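Local coordinates for uncharacterized protein YycE (Bacillus subtilis, PDB 1TWU), which is of unknown function but belongs to the vicinal oxygen chelate (VOC) superfamily and is a putative glyoxalase or fosfomycin resistance protein, at the interface of chains A and B. Sequence-based numbering; all coordinates share one arbitrary frame. Chains: chain A/B, Hypothetical protein yycE.

The interface of chains A and B. Residues chain A 84-86, 90; chain B 7-9.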
loop_
_atom_site.group_PDB
_atom_site.type_symbol
_atom_site.label_atom_id
_atom_site.label_comp_id
_atom_site.label_asym_id
_atom_site.label_seq_id
_atom_site.Cartn_x
_atom_site.Cartn_y
_atom_site.Cartn_z
ATOM N N TYR A 84 -12.261 2.733 4.363
ATOM C CA TYR A 84 -13.522 2.350 5.004
ATOM C C TYR A 84 -14.169 3.619 5.550
ATOM O O TYR A 84 -13.738 4.154 6.570
ATOM C CB TYR A 84 -13.263 1.346 6.132
ATOM C CG TYR A 84 -12.942 -0.032 5.608
ATOM C CD1 TYR A 84 -13.954 -0.874 5.152
ATOM C CD2 TYR A 84 -11.620 -0.461 5.481
ATOM C CE1 TYR A 84 -13.662 -2.109 4.577
ATOM C CE2 TYR A 84 -11.313 -1.694 4.902
ATOM C CZ TYR A 84 -12.338 -2.513 4.451
ATOM O OH TYR A 84 -12.047 -3.724 3.865
ATOM N N VAL A 85 -15.184 4.114 4.849
ATOM C CA VAL A 85 -15.860 5.336 5.261
ATOM C C VAL A 85 -17.274 5.022 5.718
ATOM O O VAL A 85 -18.210 5.036 4.923
ATOM C CB VAL A 85 -15.940 6.348 4.112
ATOM C CG1 VAL A 85 -16.394 7.693 4.650
ATOM C CG2 VAL A 85 -14.598 6.467 3.426
ATOM N N PRO A 86 -17.445 4.738 7.016
ATOM C CA PRO A 86 -18.754 4.413 7.592
ATOM C C PRO A 86 -19.871 5.454 7.378
ATOM O O PRO A 86 -21.045 5.094 7.302
ATOM C CB PRO A 86 -18.426 4.162 9.068
ATOM C CG PRO A 86 -17.185 4.987 9.300
ATOM C CD PRO A 86 -16.395 4.756 8.052
ATOM N N GLU A 90 -20.375 11.301 3.714
ATOM C CA GLU A 90 -19.011 11.705 3.382
ATOM C C GLU A 90 -18.521 10.876 2.201
ATOM O O GLU A 90 -17.851 11.384 1.306
ATOM C CB GLU A 90 -18.074 11.480 4.560
ATOM C CG GLU A 90 -18.447 12.233 5.798
ATOM C CD GLU A 90 -17.455 12.000 6.898
ATOM O OE1 GLU A 90 -16.969 10.853 7.016
ATOM O OE2 GLU A 90 -17.164 12.954 7.647
ATOM N N SER B 7 -11.163 15.219 4.029
ATOM C CA SER B 7 -12.411 15.007 3.314
ATOM C C SER B 7 -13.353 13.994 3.953
ATOM O O SER B 7 -14.526 13.934 3.595
ATOM C CB SER B 7 -12.110 14.565 1.880
ATOM O OG SER B 7 -11.286 15.509 1.218
ATOM N N PHE B 8 -12.859 13.200 4.896
ATOM C CA PHE B 8 -13.713 12.190 5.509
ATOM C C PHE B 8 -13.073 11.477 6.682
ATOM O O PHE B 8 -11.870 11.581 6.920
ATOM C CB PHE B 8 -14.100 11.155 4.458
ATOM C CG PHE B 8 -12.918 10.526 3.778
ATOM C CD1 PHE B 8 -12.201 9.510 4.398
ATOM C CD2 PHE B 8 -12.495 10.981 2.534
ATOM C CE1 PHE B 8 -11.080 8.953 3.790
ATOM C CE2 PHE B 8 -11.376 10.432 1.918
ATOM C CZ PHE B 8 -10.668 9.417 2.548
ATOM N N GLN B 9 -13.895 10.737 7.411
ATOM C CA GLN B 9 -13.424 9.982 8.558
ATOM C C GLN B 9 -13.246 8.533 8.116
ATOM O O GLN B 9 -14.210 7.862 7.742
ATOM C CB GLN B 9 -14.443 10.074 9.706
ATOM C CG GLN B 9 -14.072 9.286 10.967
ATOM C CD GLN B 9 -12.750 9.732 11.576
ATOM O OE1 GLN B 9 -12.530 10.926 11.796
ATOM N NE2 GLN B 9 -11.866 8.771 11.858
HETATM O O HOH W 1 -17.020 8.211 7.828
HETATM O O HOH W 2 -16.558 13.423 2.212
#
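In this pair of VOC-fold chains, the N-terminal loop of chain B, just ahead of strand 12-18, lies against helix 88-100 of chain A and the loop that leads into it from strand 80-84. A direct hydrogen bond runs from the backbone N of B:Gln9 to the carboxylate oxygen OE1 of A:Glu90, at 3.1 Å. It is nearly straight, 168° at the hydrogen, yet the donor comes from above the carboxylate, 41° out of its plane. A:Glu90 reaches the loop because CG is anti to its carbonyl carbon (chi1 -60°) and the chain then runs extended, which carries the carboxylate along the B:Phe8–B:Gln9 backbone. The same OE1 meets water 1 at 2.8 Å, and that water also lies 2.8 Å from the backbone O of B:Gln9, so both backbone polar groups of this residue are tied to one carboxylate oxygen, one directly and one through solvent. At the other end of the segment, water 2 joins the helix carbonyl O of A:Glu90 to the carbonyl O of B:Ser7.

Apolar contacts accompany these polar links: between the two waters, CB of B:Phe8 rests 4.0 Å from CB of A:Glu90. The side chains of B:Phe8 and A:Val85 cross at about a right angle, with ring atom CD1 of B:Phe8 4.0 Å from methyl CG2 of A:Val85. Methyl CG1 of A:Val85 faces the carbonyl O of B:Gln9 at 3.8 Å, and CD of A:Pro86 borders the same oxygen. Two-fold symmetry of the interface repeats this patch with the chains exchanged, consistent with a dimer, although crystal coordinates alone do not show the state in solution.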